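Local coordinates for protein GH62 arabinofuranosidase (Podospora anserina, PDB 4N4B) that hydrolyses terminal non-reducing alpha-L-arabinofuranoside residues from alpha-L-arabinosides and probably acts on arabinose-decorated xylan of plant biomass, at residues A[241-246]-A[281-286]; A[214-219]-A[231-236]; A[26-31]-A[264-269]. All blocks are in the same frame, centred on the assembly; numbering follows the deposited sequence.

Contact 1 of 3, residues A[241-246]-A[281-286]; sequences RWFRSW and KSISHG. With CA (calcium ion), chain B.
Arg241 and Ser282 join one blade of the five-bladed beta-propeller to the loop leading to strand 286-288, the edge strand of the neighbouring mixed sheet. Arg241 N donates to Ser282 OG at 2.9 Å in a fairly straight bond (165°). Arg241 O receives Ile283 N at 3.0 Å. That donor stands 52° out of the carbonyl plane. A water donates hydrogen bonds to Arg241 O and Lys281 O, so the former accepts two. The Arg241 side chain leaves this knot at CB, where Arg241 CB packs against Ser284 CB (3.7 Å). Arg241 CG, beside the backbone N and opposite the carbonyl carbon, lies between two hydroxyls, 3.7 Å from Ser282 OG and slightly farther from Ser284 OG. A bend at chi2 (-51°) then turns CD and NE away from the 281-286 loop, and NH1 ends in salt bridges to Glu233 and Glu216. Ser284 OG, for its part, is hydrogen-bonded to Glu233 and Gln310. The Glu233 carboxylate therefore ties the arginine and the loop together, and probably offsets the arginine's charge.

Farther along strand 241-246, Phe243 slides its rim along the loop backbone. Phe243 CE2 lies 3.5 Å from Ile283 O, approached obliquely, whereas Phe243 CZ meets His285 N at 3.7 Å, near the ring plane; CD2 adds looser apolar contact with Ile283 CG2. Phe307 meets this ring edge-to-face.

At His285 the chain turns a corner, and its imidazole reaches inward from the loop to the calcium ion. His285 NE2 is the protein ligand, 2.2 Å from the metal, and five waters complete a six-ligand shell. One of these waters also donates to Gly286 O, tying the metal's hydration to the backbone just after the histidine.

Contact 2 of 3, residues A[214-219]-A[231-236]; sequences LFEAAC and LVEAIG
A classic beta bulge sets two residues, Phe215 and Glu216, against the single Glu233, in the antiparallel hairpin of strands 216-222 and 228-235 at the inner side of a propeller blade. Backbone bonds define it. Glu233 O takes Phe215 N at 2.9 Å, nearly along the C=O axis, and a longer, weak bond from Glu216 N; Glu233 N returns a bond to Glu216 O. Beyond this pair the register slips by one residue, with Ala217 in a left-handed backbone conformation (phi 63°), and regular pairing resumes where Cys219 and Leu231 exchange N-H...O bonds in both directions. Between the two pairs Ala218 CA makes a short CH...O contact of 3.1 Å with Leu231 O.

Apolar contacts fill in around the strands. Ile235 lays CD1 over one face of the Phe215 ring, 3.9 Å from its centroid and 14° off the normal, a CH-pi contact displaced toward the CD2-CE2 rim. Phe215 has CG anti to the backbone N (chi1 -169°), which places the ring face under Ile235 CD1, and it packs on Arg241 as well. With an alanine here the backbone bond to Glu233 could remain, but Ile235 CD1 would probably lose its aromatic face and be left with a gap beside it. Leu214 CD1 meets Val232 CG1 at 3.8 Å.

Polar contacts gather the two glutamates. Glu233 extends fully, and besides the pairing of its other oxygen with Ser284, Glu233 OE1 comes 3.4 Å from Ala217 CB and accepts from His285 N. A water donates to Glu233 OE1 at 2.8 Å and to Glu216 OE2 at 2.7 Å, linking the two carboxylates.

Contact 3 of 3, residues A[26-31]-A[264-269]; sequences WQWTST and NPWARS
Trp266 meets Trp28 with a face and Trp26 with its pyrrole edge, and the three indoles form a buried aromatic cluster. Trp28 reaches it twice. Trp28 NE1 donates to Trp266 O at 2.8 Å and 163°, with the acceptor close to the plane of the indole and the donor in the carbonyl plane. The far rim of the same ring, CZ2 and CH2, presses on one face of Trp266; the six-membered rings make an edge-to-face pair with centroids 4.8 Å apart and planes at 70°. Trp26 meets Trp266 obliquely instead: Trp266 NE1 lies over the Trp26 face, 3.3 Å from Trp26 CZ2. The Trp266 chi1 of -164° sends the indole away from the backbone N, bringing its NE1-CD1 edge over the Trp26 ring and presenting one face to Trp28. Ala267 CB abuts Trp28 NE1 at 3.7 Å.

Around this shell, Asn271 ND2 hydrogen-bonds both Trp266 O and Trp26 O, so the oxygen that receives the Trp28 indole is held by a second donor. A water accepts from Trp26 N at 2.9 Å and lies within bonding distance of Asn264 OD1 and Pro265 O. Farther out, Phe243 of strand 241-248 is matched by two residues, Trp266 and Ala267, a geometry that fits a classic bulge, while strand 28-30 pairs with C-terminal strand 326-332, the kind of terminal pairing that closes a propeller ring.

The cluster thus combines ring packing with one straight indole bond: the bond probably limits how Trp28 can turn, and the indole N-H is satisfied by Trp266 O, which also accepts from Asn271.

Contacts 1 and 2 lie about 6 Å apart between centres and probably line the same central pocket. Ala217 CB packs 3.4 Å from His285 ND1, and the side chain of Ala217 lies about 6 Å from the calcium ion. A Tris molecule, probably from the crystallisation liquor, is hydrogen-bonded to His285 and weakly to Glu216, consistent with a pocket here. Contact 3 sits farther out, its centre about 9 Å from that of contact 1 and about 14 Å from that of contact 2; the side chain of Trp266 comes no nearer than about 12 Å to the calcium ion. It joins contact 1 through Phe243 N and Ala267 O at 2.9 Å, and contact 2 where Leu231 CD2 meets Trp266 CD2 at 3.6 Å.

Contact 1 of 3, residues A[241-246]-A[281-286]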
loop_
_atom_site.group_PDB
_atom_site.type_symbol
_atom_site.label_atom_id
_atom_site.label_comp_id
_atom_site.label_asym_id
_atom_site.label_seq_id
_atom_site.Cartn_x
_atom_site.Cartn_y
_atom_site.Cartn_z
ATOM N N ARG A 241 -14.707 -1.728 -4.038
ATOM C CA ARG A 241 -13.454 -2.253 -3.534
ATOM C C ARG A 241 -13.564 -2.627 -2.053
ATOM O O ARG A 241 -14.288 -1.990 -1.269
ATOM C CB ARG A 241 -12.375 -1.214 -3.708
ATOM C CG ARG A 241 -12.154 -0.691 -5.124
ATOM C CD ARG A 241 -11.977 -1.832 -6.109
ATOM N NE ARG A 241 -11.643 -1.331 -7.436
ATOM C CZ ARG A 241 -10.434 -1.307 -7.982
ATOM N NH1 ARG A 241 -9.354 -1.595 -7.241
ATOM N NH2 ARG A 241 -10.311 -0.884 -9.251
ATOM N N TRP A 242 -12.848 -3.667 -1.666
ATOM C CA TRP A 242 -12.775 -4.130 -0.312
ATOM C C TRP A 242 -11.478 -4.892 -0.098
ATOM O O TRP A 242 -10.758 -5.193 -1.059
ATOM C CB TRP A 242 -13.978 -5.001 0.042
ATOM C CG TRP A 242 -14.169 -6.274 -0.703
ATOM C CD1 TRP A 242 -14.375 -6.400 -2.068
ATOM C CD2 TRP A 242 -14.005 -7.584 -0.186
ATOM N NE1 TRP A 242 -14.498 -7.749 -2.377
ATOM C CE2 TRP A 242 -14.283 -8.485 -1.235
ATOM C CE3 TRP A 242 -13.765 -8.099 1.089
ATOM C CZ2 TRP A 242 -14.236 -9.865 -1.062
ATOM C CZ3 TRP A 242 -13.806 -9.472 1.280
ATOM C CH2 TRP A 242 -14.031 -10.342 0.192
ATOM N N PHE A 243 -11.185 -5.232 1.146
ATOM C CA PHE A 243 -9.958 -5.942 1.522
ATOM C C PHE A 243 -10.286 -7.332 2.095
ATOM O O PHE A 243 -11.131 -7.499 2.989
ATOM C CB PHE A 243 -9.134 -5.136 2.540
ATOM C CG PHE A 243 -8.316 -4.095 1.859
ATOM C CD1 PHE A 243 -7.072 -4.345 1.284
ATOM C CD2 PHE A 243 -8.867 -2.820 1.740
ATOM C CE1 PHE A 243 -6.385 -3.298 0.631
ATOM C CE2 PHE A 243 -8.162 -1.848 1.080
ATOM C CZ PHE A 243 -6.968 -2.112 0.491
ATOM N N ARG A 244 -9.433 -8.256 1.647
ATOM C CA ARG A 244 -9.372 -9.631 2.178
ATOM C C ARG A 244 -8.060 -9.805 2.898
ATOM O O ARG A 244 -7.064 -9.142 2.649
ATOM C CB ARG A 244 -9.346 -10.541 0.968
ATOM C CG ARG A 244 -10.525 -10.418 0.070
ATOM C CD ARG A 244 -10.561 -11.415 -1.085
ATOM N NE ARG A 244 -10.829 -12.769 -0.587
ATOM C CZ ARG A 244 -10.432 -13.860 -1.181
ATOM N NH1 ARG A 244 -9.718 -13.845 -2.256
ATOM N NH2 ARG A 244 -10.737 -15.022 -0.610
ATOM N N SER A 245 -8.069 -10.717 3.877
ATOM C CA SER A 245 -6.933 -10.974 4.771
ATOM C C SER A 245 -6.678 -12.466 5.039
ATOM O O SER A 245 -7.609 -13.331 5.035
ATOM C CB SER A 245 -7.173 -10.325 6.091
ATOM O OG SER A 245 -8.320 -10.731 6.807
ATOM N N TRP A 246 -5.400 -12.722 5.239
ATOM C CA TRP A 246 -4.884 -14.086 5.537
ATOM C C TRP A 246 -3.755 -13.908 6.520
ATOM O O TRP A 246 -3.116 -12.854 6.702
ATOM C CB TRP A 246 -4.293 -14.730 4.297
ATOM C CG TRP A 246 -5.206 -15.018 3.165
ATOM C CD1 TRP A 246 -5.738 -16.269 2.738
ATOM C CD2 TRP A 246 -5.704 -14.107 2.153
ATOM N NE1 TRP A 246 -6.476 -16.142 1.689
ATOM C CE2 TRP A 246 -6.500 -14.828 1.246
ATOM C CE3 TRP A 246 -5.506 -12.717 1.932
ATOM C CZ2 TRP A 246 -7.058 -14.267 0.104
ATOM C CZ3 TRP A 246 -6.067 -12.144 0.856
ATOM C CH2 TRP A 246 -6.844 -12.889 -0.055
ATOM N N LYS A 281 -18.308 3.971 -0.548
ATOM C CA LYS A 281 -18.651 2.564 -0.379
ATOM C C LYS A 281 -17.402 1.713 -0.618
ATOM O O LYS A 281 -17.260 0.729 0.113
ATOM C CB LYS A 281 -19.778 2.103 -1.305
ATOM C CG LYS A 281 -21.070 2.645 -0.813
ATOM C CD LYS A 281 -22.250 2.113 -1.682
ATOM C CE LYS A 281 -23.549 2.814 -1.295
ATOM N NZ LYS A 281 -24.413 3.094 -2.482
ATOM N N SER A 282 -16.558 2.101 -1.525
ATOM C CA SER A 282 -15.241 1.386 -1.725
ATOM C C SER A 282 -14.366 1.683 -0.512
ATOM O O SER A 282 -14.189 2.821 -0.099
ATOM C CB SER A 282 -14.608 1.867 -2.979
ATOM O OG SER A 282 -15.161 1.164 -4.108
ATOM N N ILE A 283 -13.657 0.648 -0.051
ATOM C CA ILE A 283 -12.491 0.772 0.870
ATOM C C ILE A 283 -11.331 0.233 0.097
ATOM O O ILE A 283 -11.274 -0.948 -0.232
ATOM C CB ILE A 283 -12.734 -0.025 2.174
ATOM C CG1 ILE A 283 -14.090 0.232 2.826
ATOM C CG2 ILE A 283 -11.560 0.249 3.091
ATOM C CD1 ILE A 283 -14.279 1.639 3.329
ATOM N N SER A 284 -10.490 1.107 -0.361
ATOM C CA SER A 284 -9.499 0.759 -1.383
ATOM C C SER A 284 -8.072 1.139 -0.919
ATOM O O SER A 284 -7.894 1.734 0.088
ATOM C CB SER A 284 -9.926 1.442 -2.711
ATOM O OG SER A 284 -9.107 1.175 -3.803
ATOM N N HIS A 285 -7.109 0.791 -1.764
ATOM C CA HIS A 285 -5.664 0.831 -1.560
ATOM C C HIS A 285 -5.232 1.732 -0.404
ATOM O O HIS A 285 -5.296 2.896 -0.480
ATOM C CB HIS A 285 -4.971 1.304 -2.867
ATOM C CG HIS A 285 -3.515 0.946 -2.958
ATOM N ND1 HIS A 285 -2.891 0.615 -4.132
ATOM C CD2 HIS A 285 -2.548 0.966 -2.018
ATOM C CE1 HIS A 285 -1.619 0.374 -3.889
ATOM N NE2 HIS A 285 -1.386 0.563 -2.609
ATOM N N GLY A 286 -4.676 1.105 0.615
ATOM C CA GLY A 286 -4.208 1.805 1.793
ATOM C C GLY A 286 -3.063 1.099 2.505
ATOM O O GLY A 286 -2.470 0.223 2.000
HETATM CA CA CA B . 0.473 0.273 -1.443
HETATM O O HOH W 1 -16.723 -1.949 0.060
HETATM O O HOH W 2 -0.482 1.296 0.242
HETATM O O HOH W 3 -0.374 -1.448 -0.613
HETATM O O HOH W 4 2.266 0.273 -0.283
HETATM O O HOH W 5 1.092 2.268 -2.165
HETATM O O HOH W 6 1.280 -0.657 -3.000
#

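Contact 2 of 3, residues A[214-219]-A[231-236]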
loop_
_atom_site.group_PDB
_atom_site.type_symbol
_atom_site.label_atom_id
_atom_site.label_comp_id
_atom_site.label_asym_id
_atom_site.label_seq_id
_atom_site.Cartn_x
_atom_site.Cartn_y
_atom_site.Cartn_z
ATOM N N LEU A 214 -8.474 -11.226 -6.063
ATOM C CA LEU A 214 -7.124 -11.075 -5.628
ATOM C C LEU A 214 -6.458 -10.051 -6.541
ATOM O O LEU A 214 -5.550 -10.318 -7.314
ATOM C CB LEU A 214 -6.388 -12.417 -5.660
ATOM C CG LEU A 214 -5.097 -12.425 -4.877
ATOM C CD1 LEU A 214 -5.387 -12.578 -3.409
ATOM C CD2 LEU A 214 -4.218 -13.586 -5.358
ATOM N N PHE A 215 -6.952 -8.834 -6.462
ATOM C CA PHE A 215 -6.742 -7.909 -7.541
ATOM C C PHE A 215 -5.398 -7.126 -7.490
ATOM O O PHE A 215 -4.586 -7.202 -8.387
ATOM C CB PHE A 215 -7.966 -6.940 -7.708
ATOM C CG PHE A 215 -7.970 -6.110 -8.940
ATOM C CD1 PHE A 215 -7.932 -6.715 -10.169
ATOM C CD2 PHE A 215 -8.042 -4.763 -8.906
ATOM C CE1 PHE A 215 -7.912 -5.969 -11.332
ATOM C CE2 PHE A 215 -8.075 -4.002 -10.043
ATOM C CZ PHE A 215 -8.016 -4.587 -11.284
ATOM N N GLU A 216 -5.216 -6.379 -6.399
ATOM C CA GLU A 216 -4.030 -5.487 -6.288
ATOM C C GLU A 216 -3.936 -5.064 -4.871
ATOM O O GLU A 216 -4.529 -5.526 -3.949
ATOM C CB GLU A 216 -4.104 -4.375 -7.322
ATOM C CG GLU A 216 -5.138 -3.351 -7.051
ATOM C CD GLU A 216 -5.425 -2.404 -8.197
ATOM O OE1 GLU A 216 -4.808 -2.462 -9.265
ATOM O OE2 GLU A 216 -6.267 -1.489 -8.011
ATOM N N ALA A 217 -2.966 -4.131 -4.682
ATOM C CA ALA A 217 -2.780 -3.375 -3.416
ATOM C C ALA A 217 -2.435 -4.236 -2.235
ATOM O O ALA A 217 -3.005 -4.136 -1.147
ATOM C CB ALA A 217 -3.985 -2.516 -3.186
ATOM N N ALA A 218 -1.545 -5.216 -2.427
ATOM C CA ALA A 218 -1.135 -6.082 -1.319
ATOM C C ALA A 218 -0.411 -5.292 -0.234
ATOM O O ALA A 218 0.345 -4.339 -0.519
ATOM C CB ALA A 218 -0.290 -7.210 -1.828
ATOM N N CYS A 219 -0.622 -5.746 0.997
ATOM C CA CYS A 219 0.206 -5.429 2.156
ATOM C C CYS A 219 0.643 -6.713 2.851
ATOM O O CYS A 219 -0.185 -7.616 2.976
ATOM C CB CYS A 219 -0.473 -4.570 3.220
ATOM S SG CYS A 219 -1.266 -3.022 2.665
ATOM N N LEU A 231 -2.847 -8.686 3.377
ATOM C CA LEU A 231 -4.065 -7.973 2.883
ATOM C C LEU A 231 -3.971 -7.796 1.389
ATOM O O LEU A 231 -2.922 -7.458 0.815
ATOM C CB LEU A 231 -4.091 -6.544 3.491
ATOM C CG LEU A 231 -3.967 -6.446 5.010
ATOM C CD1 LEU A 231 -3.997 -4.987 5.427
ATOM C CD2 LEU A 231 -4.997 -7.263 5.757
ATOM N N VAL A 232 -5.081 -8.063 0.688
ATOM C CA VAL A 232 -5.222 -7.814 -0.727
ATOM C C VAL A 232 -6.566 -7.204 -1.040
ATOM O O VAL A 232 -7.558 -7.574 -0.457
ATOM C CB VAL A 232 -5.024 -9.184 -1.534
ATOM C CG1 VAL A 232 -5.026 -8.840 -3.016
ATOM C CG2 VAL A 232 -3.658 -9.824 -1.190
ATOM N N GLU A 233 -6.543 -6.214 -1.973
ATOM C CA GLU A 233 -7.771 -5.554 -2.409
ATOM C C GLU A 233 -8.469 -6.441 -3.449
ATOM O O GLU A 233 -7.836 -7.009 -4.345
ATOM C CB GLU A 233 -7.403 -4.189 -2.950
ATOM C CG GLU A 233 -8.635 -3.336 -3.294
ATOM C CD GLU A 233 -8.341 -1.958 -3.792
ATOM O OE1 GLU A 233 -7.213 -1.448 -3.581
ATOM O OE2 GLU A 233 -9.264 -1.345 -4.424
ATOM N N ALA A 234 -9.788 -6.410 -3.321
ATOM C CA ALA A 234 -10.685 -7.139 -4.197
ATOM C C ALA A 234 -11.812 -6.235 -4.702
ATOM O O ALA A 234 -12.009 -5.119 -4.196
ATOM C CB ALA A 234 -11.231 -8.317 -3.423
ATOM N N ILE A 235 -12.529 -6.692 -5.742
ATOM C CA ILE A 235 -13.662 -5.977 -6.362
ATOM C C ILE A 235 -14.875 -6.818 -6.057
ATOM O O ILE A 235 -14.932 -7.956 -6.558
ATOM C CB ILE A 235 -13.460 -5.710 -7.826
ATOM C CG1 ILE A 235 -12.104 -5.041 -8.159
ATOM C CG2 ILE A 235 -14.662 -4.998 -8.387
ATOM C CD1 ILE A 235 -11.843 -4.787 -9.655
ATOM N N GLY A 236 -15.829 -6.356 -5.287
ATOM C CA GLY A 236 -16.953 -7.167 -4.846
ATOM C C GLY A 236 -18.008 -7.306 -5.961
ATOM O O GLY A 236 -17.947 -6.673 -6.981
HETATM O O HOH W 7 -6.748 0.037 -5.850
#

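Contact 3 of 3, residues A[26-31]-A[264-269]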
loop_
_atom_site.group_PDB
_atom_site.type_symbol
_atom_site.label_atom_id
_atom_site.label_comp_id
_atom_site.label_asym_id
_atom_site.label_seq_id
_atom_site.Cartn_x
_atom_site.Cartn_y
_atom_site.Cartn_z
ATOM N N TRP A 26 -13.867 -8.273 11.928
ATOM C CA TRP A 26 -13.299 -6.935 12.040
ATOM C C TRP A 26 -14.411 -5.881 11.961
ATOM O O TRP A 26 -15.336 -6.015 11.186
ATOM C CB TRP A 26 -12.334 -6.689 10.814
ATOM C CG TRP A 26 -11.070 -7.521 10.938
ATOM C CD1 TRP A 26 -11.007 -8.872 10.843
ATOM C CD2 TRP A 26 -9.803 -7.063 11.381
ATOM N NE1 TRP A 26 -9.734 -9.278 11.127
ATOM C CE2 TRP A 26 -8.973 -8.225 11.475
ATOM C CE3 TRP A 26 -9.272 -5.821 11.690
ATOM C CZ2 TRP A 26 -7.650 -8.147 11.884
ATOM C CZ3 TRP A 26 -7.958 -5.740 12.049
ATOM C CH2 TRP A 26 -7.165 -6.932 12.222
ATOM N N GLN A 27 -14.194 -4.817 12.725
ATOM C CA GLN A 27 -15.085 -3.647 12.744
ATOM C C GLN A 27 -14.272 -2.389 12.795
ATOM O O GLN A 27 -13.253 -2.324 13.496
ATOM C CB GLN A 27 -16.048 -3.684 13.947
ATOM C CG GLN A 27 -16.871 -4.978 14.113
ATOM C CD GLN A 27 -17.873 -5.294 13.017
ATOM O OE1 GLN A 27 -18.243 -6.450 12.742
ATOM N NE2 GLN A 27 -18.266 -4.277 12.353
ATOM N N TRP A 28 -14.737 -1.353 12.090
ATOM C CA TRP A 28 -14.032 -0.081 11.903
ATOM C C TRP A 28 -14.882 1.138 12.067
ATOM O O TRP A 28 -16.069 1.089 11.772
ATOM C CB TRP A 28 -13.424 -0.062 10.524
ATOM C CG TRP A 28 -12.545 -1.161 10.122
ATOM C CD1 TRP A 28 -12.952 -2.280 9.470
ATOM C CD2 TRP A 28 -11.119 -1.252 10.250
ATOM N NE1 TRP A 28 -11.872 -3.119 9.243
ATOM C CE2 TRP A 28 -10.730 -2.465 9.645
ATOM C CE3 TRP A 28 -10.127 -0.382 10.774
ATOM C CZ2 TRP A 28 -9.388 -2.849 9.607
ATOM C CZ3 TRP A 28 -8.807 -0.750 10.685
ATOM C CH2 TRP A 28 -8.484 -2.004 10.132
ATOM N N THR A 29 -14.254 2.217 12.449
ATOM C CA THR A 29 -14.831 3.566 12.384
ATOM C C THR A 29 -14.000 4.360 11.379
ATOM O O THR A 29 -12.735 4.403 11.499
ATOM C CB THR A 29 -14.679 4.231 13.760
ATOM O OG1 THR A 29 -15.687 3.655 14.615
ATOM C CG2 THR A 29 -14.858 5.768 13.683
ATOM N N SER A 30 -14.637 5.061 10.445
ATOM C CA SER A 30 -13.960 5.913 9.442
ATOM C C SER A 30 -14.069 7.426 9.718
ATOM O O SER A 30 -15.141 7.888 10.169
ATOM C CB SER A 30 -14.538 5.630 8.057
ATOM O OG SER A 30 -13.864 6.378 7.085
ATOM N N THR A 31 -13.022 8.119 9.381
ATOM C CA THR A 31 -13.073 9.591 9.229
ATOM C C THR A 31 -13.824 9.965 7.942
ATOM O O THR A 31 -14.151 9.104 7.122
ATOM C CB THR A 31 -11.646 10.183 9.140
ATOM O OG1 THR A 31 -11.026 9.773 7.888
ATOM C CG2 THR A 31 -10.775 9.767 10.312
ATOM N N ASN A 264 -17.559 -11.778 5.804
ATOM C CA ASN A 264 -16.604 -11.605 6.851
ATOM C C ASN A 264 -15.315 -11.001 6.289
ATOM O O ASN A 264 -14.356 -11.686 6.043
ATOM C CB ASN A 264 -16.221 -12.898 7.534
ATOM C CG ASN A 264 -15.346 -12.660 8.727
ATOM O OD1 ASN A 264 -15.494 -11.693 9.489
ATOM N ND2 ASN A 264 -14.400 -13.519 8.896
ATOM N N PRO A 265 -15.370 -9.689 5.993
ATOM C CA PRO A 265 -14.320 -9.004 5.270
ATOM C C PRO A 265 -13.313 -8.434 6.219
ATOM O O PRO A 265 -13.547 -8.159 7.353
ATOM C CB PRO A 265 -15.022 -7.884 4.541
ATOM C CG PRO A 265 -16.163 -7.533 5.448
ATOM C CD PRO A 265 -16.596 -8.829 6.068
ATOM N N TRP A 266 -12.106 -8.216 5.710
ATOM C CA TRP A 266 -11.182 -7.379 6.466
ATOM C C TRP A 266 -11.648 -5.919 6.618
ATOM O O TRP A 266 -11.810 -5.451 7.725
ATOM C CB TRP A 266 -9.710 -7.479 5.981
ATOM C CG TRP A 266 -8.718 -6.931 6.992
ATOM C CD1 TRP A 266 -8.293 -7.579 8.111
ATOM C CD2 TRP A 266 -8.009 -5.680 6.993
ATOM N NE1 TRP A 266 -7.419 -6.842 8.814
ATOM C CE2 TRP A 266 -7.220 -5.636 8.175
ATOM C CE3 TRP A 266 -8.026 -4.553 6.186
ATOM C CZ2 TRP A 266 -6.466 -4.559 8.509
ATOM C CZ3 TRP A 266 -7.263 -3.491 6.479
ATOM C CH2 TRP A 266 -6.451 -3.478 7.626
ATOM N N ALA A 267 -11.973 -5.320 5.481
ATOM C CA ALA A 267 -12.576 -3.959 5.482
ATOM C C ALA A 267 -13.410 -3.834 4.220
ATOM O O ALA A 267 -12.977 -4.140 3.111
ATOM C CB ALA A 267 -11.522 -2.852 5.532
ATOM N N ARG A 268 -14.682 -3.392 4.433
ATOM C CA ARG A 268 -15.661 -3.331 3.366
ATOM C C ARG A 268 -16.759 -2.394 3.870
ATOM O O ARG A 268 -16.871 -2.141 5.032
ATOM C CB ARG A 268 -16.190 -4.748 3.030
ATOM C CG ARG A 268 -17.138 -4.850 1.873
ATOM C CD ARG A 268 -17.316 -6.320 1.327
ATOM N NE ARG A 268 -18.255 -6.331 0.217
ATOM C CZ ARG A 268 -19.589 -6.435 0.407
ATOM N NH1 ARG A 268 -20.105 -6.700 1.558
ATOM N NH2 ARG A 268 -20.363 -6.221 -0.624
ATOM N N SER A 269 -17.636 -2.006 2.946
ATOM C CA SER A 269 -18.768 -1.156 3.333
ATOM C C SER A 269 -19.559 -1.731 4.487
ATOM O O SER A 269 -20.120 -0.986 5.289
ATOM C CB SER A 269 -19.718 -0.911 2.204
ATOM O OG SER A 269 -20.268 -2.086 1.710
HETATM O O HOH W 8 -15.118 -8.997 9.407
#